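Local structure of sister chromatid cohesion protein (Chaetomium thermophilum, 5T8V) at residues Arg629-Ser632 and Leu633-Ile636; Ser664-Gln667 and Val668-Ser671. The protein probably helps load the cohesin ring onto chromatin, the chain here being the C-terminal HEAT-repeat part of the loader. All coordinates share one frame; numbering follows the deposited sequence.

Overall arrangement
Both contacts lie at the N-terminal ends of helices, contact 1 wholly helical and contact 2 running from a loop into its helix. The two helices, 628-642 and 666-682, are packed against each other in the HEAT-repeat array, with contact centres about 14 Å apart. Contact 1 is partly buried: Ser632, Ser635 and Ile636 face helix 610-619, while Lys634 is exposed and Lys631 reaches the carbonyl of Glu454. Contact 2 lies nearer the surface, with Val668 its one buried residue, and its chemistry is more ionic because Arg669 and Asp670 form salt bridges further along the chain. Leu633 CD1 meets Ser671 CB at 3.5 Å, and Arg629 CZ lies 3.6 Å from Val668 CG2, joining the two helix starts directly.

Contact 1. Residues Arg629-Ser632 and Leu633-Ile636; sequences RSKS and LKSI
Four consecutive i to i+4 backbone hydrogen bonds join Arg629-Ser632 to Leu633-Ile636, each 2.9 Å long: Leu633 N to Arg629 O, Lys634 N to Ser630 O, Ser635 N to Lys631 O and Ile636 N to Ser632 O. The Lys631 carbonyl has a second, weak donor in the Ser635 hydroxyl, with OG 3.3 Å from O. With OG beside its own backbone N (chi1 -65°), Ser635 turns the hydroxyl back toward the preceding turn, where a small polar side chain can stay buried close to the main chain. Lys631 bends at chi2 and chi4, bringing NZ within 3.5 Å of Ser635 OG in another weak bond; the stronger partner of this ammonium is the carbonyl of Glu454. Ser632 OG likewise bonds to Val628 O one turn earlier and to Ser620 OG.

This segment belongs to helix 628-642 of the HEAT-repeat array, where one side of a helix packs on its neighbours and the other can carry charge. Lys634 suits the exposed side: its aliphatic chain crosses that of Lys631, CE lying 4.2 Å from Lys631 CD, so methylenes make the contact. On the packed side, Leu633 lies beside the Arg629 carbonyl, and its CD1 approaches the CG methylene of Arg629. The leucine continues to Ser671 and Leu675 of helix 666-682. Ile636 lies beside the Ser632 carbonyl, while its branched side chain packs on Leu617 and Leu618 of helix 610-619 and on Met621.

Contact 2. Residues Ser664-Gln667 and Val668-Ser671; sequences SSTQ and VRDS
Ser664-Gln667 leads from a loop into the first turn of a helix that continues through Val668-Ser671, and the backbone closes that turn with Asp670 N to Thr666 O and Ser671 N to Gln667 O, both 2.9 Å. This is the start of helix 666-682 in the HEAT-repeat array, within the region related to PDS5. Ser665 holds the N-cap position, but its side chain makes no capping bond. Its CB lies 3.5 Å from Val668 CG2, and with OG anti to the backbone N (chi1 174°) the hydroxyl oxygen also rests against that methyl. A short serine side chain suits this place beside the valine methyl, and the same methyl of the buried valine also packs on the Arg629 side chain of helix 628-642.

Arg669 folds back along the first turn. Its CG passes beside Ser665 O, and the bend at chi3 (-68°) brings the guanidinium round so that Ser665 O and Thr666 CA lie over one face, both offset toward its rim. Thr666 OG1 is 3.5 Å from Arg669 NH2. A long chain ending in a flat guanidinium can thus cover the helix start while its polar end bonds to Asp663 O through NH1 and forms a salt bridge with Asp700 through NE. Asp670 CB touches the carbonyl oxygen and CA of Gln667, but its carboxylate leads away to a salt bridge with Arg708 of helix 703-719. In the following position, Ser671 is short enough to turn OG back onto the main chain, where it gives a weak hydrogen bond to Gln667 O at 3.3 Å.

Contact 1. Residues Arg629-Ser632 and Leu633-Ile636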
ATOM      1  N   ARG A 629      -1.805  -8.027  -0.534  1.00 51.34           N
ATOM      2  CA  ARG A 629      -1.411  -6.631  -0.373  1.00 47.50           C
ATOM      3  C   ARG A 629      -0.345  -6.242  -1.390  1.00 44.50           C
ATOM      4  O   ARG A 629      -0.503  -5.269  -2.136  1.00 41.66           O
ATOM      5  CB  ARG A 629      -0.908  -6.404   1.054  1.00 50.82           C
ATOM      6  CG  ARG A 629      -0.383  -5.002   1.330  1.00 52.53           C
ATOM      7  CD  ARG A 629       0.291  -4.933   2.689  1.00 56.39           C
ATOM      8  NE  ARG A 629      -0.629  -5.264   3.773  1.00 59.38           N
ATOM      9  CZ  ARG A 629      -0.257  -5.503   5.027  1.00 63.19           C
ATOM     10  NH1 ARG A 629       1.025  -5.457   5.368  1.00 64.89           N
ATOM     11  NH2 ARG A 629      -1.170  -5.797   5.943  1.00 64.90           N
ATOM     12  N   SER A 630       0.762  -6.988  -1.426  1.00 49.06           N
ATOM     13  CA  SER A 630       1.829  -6.680  -2.373  1.00 48.78           C
ATOM     14  C   SER A 630       1.333  -6.785  -3.808  1.00 45.70           C
ATOM     15  O   SER A 630       1.705  -5.974  -4.665  1.00 44.64           O
ATOM     16  CB  SER A 630       3.016  -7.617  -2.149  1.00 51.54           C
ATOM     17  OG  SER A 630       2.659  -8.961  -2.424  1.00 53.77           O
ATOM     18  N   LYS A 631       0.493  -7.781  -4.090  1.00 45.76           N
ATOM     19  CA  LYS A 631      -0.074  -7.920  -5.426  1.00 43.80           C
ATOM     20  C   LYS A 631      -0.955  -6.726  -5.774  1.00 40.78           C
ATOM     21  O   LYS A 631      -0.893  -6.200  -6.893  1.00 38.64           O
ATOM     22  CB  LYS A 631      -0.863  -9.226  -5.512  1.00 45.09           C
ATOM     23  CG  LYS A 631      -1.547  -9.467  -6.841  1.00 44.82           C
ATOM     24  CD  LYS A 631      -0.567  -9.414  -8.004  1.00 45.68           C
ATOM     25  CE  LYS A 631      -1.195  -9.951  -9.278  1.00 44.47           C
ATOM     26  NZ  LYS A 631      -2.540  -9.362  -9.515  1.00 43.10           N
ATOM     27  N   SER A 632      -1.785  -6.284  -4.826  1.00 33.96           N
ATOM     28  CA  SER A 632      -2.601  -5.096  -5.050  1.00 32.49           C
ATOM     29  C   SER A 632      -1.731  -3.882  -5.351  1.00 32.93           C
ATOM     30  O   SER A 632      -2.004  -3.126  -6.289  1.00 31.95           O
ATOM     31  CB  SER A 632      -3.489  -4.831  -3.834  1.00 32.49           C
ATOM     32  OG  SER A 632      -4.543  -5.773  -3.759  1.00 32.65           O
ATOM     33  N   LEU A 633      -0.679  -3.673  -4.557  1.00 39.81           N
ATOM     34  CA  LEU A 633       0.223  -2.553  -4.808  1.00 39.81           C
ATOM     35  C   LEU A 633       0.819  -2.642  -6.206  1.00 38.30           C
ATOM     36  O   LEU A 633       0.873  -1.647  -6.937  1.00 37.78           O
ATOM     37  CB  LEU A 633       1.327  -2.521  -3.752  1.00 42.28           C
ATOM     38  CG  LEU A 633       0.862  -2.289  -2.312  1.00 43.08           C
ATOM     39  CD1 LEU A 633       2.015  -2.483  -1.344  1.00 45.38           C
ATOM     40  CD2 LEU A 633       0.263  -0.901  -2.155  1.00 41.56           C
ATOM     41  N   LYS A 634       1.270  -3.835  -6.595  1.00 34.33           N
ATOM     42  CA  LYS A 634       1.809  -4.033  -7.936  1.00 33.90           C
ATOM     43  C   LYS A 634       0.801  -3.606  -8.997  1.00 31.85           C
ATOM     44  O   LYS A 634       1.128  -2.846  -9.920  1.00 31.06           O
ATOM     45  CB  LYS A 634       2.202  -5.502  -8.108  1.00 36.29           C
ATOM     46  CG  LYS A 634       2.815  -5.859  -9.452  1.00 37.86           C
ATOM     47  CD  LYS A 634       3.889  -6.936  -9.302  1.00 42.25           C
ATOM     48  CE  LYS A 634       3.366  -8.194  -8.603  1.00 44.98           C
ATOM     49  NZ  LYS A 634       4.448  -9.191  -8.355  1.00 47.73           N
ATOM     50  N   SER A 635      -0.443  -4.072  -8.870  1.00 35.61           N
ATOM     51  CA  SER A 635      -1.458  -3.732  -9.860  1.00 32.11           C
ATOM     52  C   SER A 635      -1.738  -2.233  -9.873  1.00 30.17           C
ATOM     53  O   SER A 635      -1.984  -1.654 -10.936  1.00 28.71           O
ATOM     54  CB  SER A 635      -2.736  -4.521  -9.586  1.00 31.69           C
ATOM     55  OG  SER A 635      -2.511  -5.907  -9.768  1.00 32.71           O
ATOM     56  N   ILE A 636      -1.703  -1.586  -8.707  1.00 27.06           N
ATOM     57  CA  ILE A 636      -1.936  -0.145  -8.656  1.00 25.86           C
ATOM     58  C   ILE A 636      -0.807   0.602  -9.356  1.00 25.87           C
ATOM     59  O   ILE A 636      -1.043   1.590 -10.063  1.00 24.61           O
ATOM     60  CB  ILE A 636      -2.107   0.319  -7.198  1.00 26.76           C
ATOM     61  CG1 ILE A 636      -3.385  -0.282  -6.608  1.00 27.72           C
ATOM     62  CG2 ILE A 636      -2.164   1.843  -7.122  1.00 24.90           C
ATOM     63  CD1 ILE A 636      -3.538  -0.079  -5.111  1.00 29.64           C
TER

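Contact 2. Residues Ser664-Gln667 and Val668-Ser671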
ATOM      1  N   SER A 664      -3.692   2.085  10.168  1.00 79.30           N
ATOM      2  CA  SER A 664      -3.375   1.594  11.503  1.00 83.67           C
ATOM      3  C   SER A 664      -2.247   0.569  11.505  1.00 88.46           C
ATOM      4  O   SER A 664      -1.698   0.283  12.575  1.00 89.38           O
ATOM      5  CB  SER A 664      -4.625   0.986  12.148  1.00 86.23           C
ATOM      6  OG  SER A 664      -5.152  -0.065  11.358  1.00 86.47           O
ATOM      7  N   SER A 665      -1.889   0.017  10.350  1.00 64.95           N
ATOM      8  CA  SER A 665      -0.799  -0.941  10.240  1.00 65.70           C
ATOM      9  C   SER A 665       0.478  -0.240   9.793  1.00 64.58           C
ATOM     10  O   SER A 665       0.440   0.765   9.080  1.00 63.59           O
ATOM     11  CB  SER A 665      -1.153  -2.055   9.253  1.00 67.31           C
ATOM     12  OG  SER A 665      -0.049  -2.915   9.038  1.00 70.13           O
ATOM     13  N   THR A 666       1.616  -0.790  10.218  1.00 75.78           N
ATOM     14  CA  THR A 666       2.913  -0.182   9.946  1.00 72.64           C
ATOM     15  C   THR A 666       3.293  -0.310   8.475  1.00 69.21           C
ATOM     16  O   THR A 666       3.355   0.692   7.754  1.00 66.99           O
ATOM     17  CB  THR A 666       3.992  -0.822  10.827  1.00 74.80           C
ATOM     18  OG1 THR A 666       3.714  -0.543  12.204  1.00 76.58           O
ATOM     19  CG2 THR A 666       5.383  -0.287  10.481  1.00 73.92           C
ATOM     20  N   GLN A 667       3.554  -1.538   8.022  1.00 80.71           N
ATOM     21  CA  GLN A 667       4.072  -1.732   6.673  1.00 78.72           C
ATOM     22  C   GLN A 667       3.078  -1.304   5.600  1.00 74.03           C
ATOM     23  O   GLN A 667       3.474  -1.126   4.442  1.00 72.38           O
ATOM     24  CB  GLN A 667       4.486  -3.193   6.486  1.00 84.00           C
ATOM     25  CG  GLN A 667       5.860  -3.486   7.080  1.00 89.99           C
ATOM     26  CD  GLN A 667       6.055  -4.942   7.450  1.00 94.56           C
ATOM     27  OE1 GLN A 667       5.520  -5.842   6.800  1.00 95.61           O
ATOM     28  NE2 GLN A 667       6.825  -5.180   8.508  1.00 97.22           N
ATOM     29  N   VAL A 668       1.804  -1.125   5.956  1.00 52.49           N
ATOM     30  CA  VAL A 668       0.860  -0.509   5.027  1.00 49.70           C
ATOM     31  C   VAL A 668       1.262   0.936   4.764  1.00 46.40           C
ATOM     32  O   VAL A 668       1.244   1.406   3.620  1.00 45.80           O
ATOM     33  CB  VAL A 668      -0.578  -0.611   5.574  1.00 51.83           C
ATOM     34  CG1 VAL A 668      -1.565   0.068   4.630  1.00 50.33           C
ATOM     35  CG2 VAL A 668      -0.965  -2.067   5.782  1.00 54.87           C
ATOM     36  N   ARG A 669       1.631   1.665   5.819  1.00 63.34           N
ATOM     37  CA  ARG A 669       2.169   3.007   5.635  1.00 60.60           C
ATOM     38  C   ARG A 669       3.530   2.954   4.953  1.00 59.58           C
ATOM     39  O   ARG A 669       3.829   3.778   4.076  1.00 59.12           O
ATOM     40  CB  ARG A 669       2.270   3.718   6.986  1.00 60.26           C
ATOM     41  CG  ARG A 669       0.957   3.774   7.763  1.00 59.49           C
ATOM     42  CD  ARG A 669       1.093   4.587   9.047  1.00 60.66           C
ATOM     43  NE  ARG A 669       1.963   3.940  10.032  1.00 64.38           N
ATOM     44  CZ  ARG A 669       1.549   3.301  11.125  1.00 67.72           C
ATOM     45  NH1 ARG A 669       0.258   3.207  11.419  1.00 68.05           N
ATOM     46  NH2 ARG A 669       2.440   2.754  11.942  1.00 70.68           N
ATOM     47  N   ASP A 670       4.360   1.978   5.332  1.00 47.95           N
ATOM     48  CA  ASP A 670       5.677   1.835   4.720  1.00 47.95           C
ATOM     49  C   ASP A 670       5.574   1.725   3.203  1.00 46.53           C
ATOM     50  O   ASP A 670       6.343   2.363   2.474  1.00 44.99           O
ATOM     51  CB  ASP A 670       6.389   0.612   5.299  1.00 49.68           C
ATOM     52  CG  ASP A 670       7.872   0.599   4.991  1.00 50.64           C
ATOM     53  OD1 ASP A 670       8.241   0.240   3.854  1.00 50.73           O
ATOM     54  OD2 ASP A 670       8.669   0.940   5.891  1.00 51.63           O
ATOM     55  N   SER A 671       4.634   0.917   2.706  1.00 50.87           N
ATOM     56  CA  SER A 671       4.436   0.811   1.263  1.00 48.94           C
ATOM     57  C   SER A 671       3.721   2.040   0.710  1.00 47.84           C
ATOM     58  O   SER A 671       4.007   2.482  -0.414  1.00 47.57           O
ATOM     59  CB  SER A 671       3.649  -0.458   0.938  1.00 48.41           C
ATOM     60  OG  SER A 671       4.371  -1.615   1.321  1.00 49.21           O
TER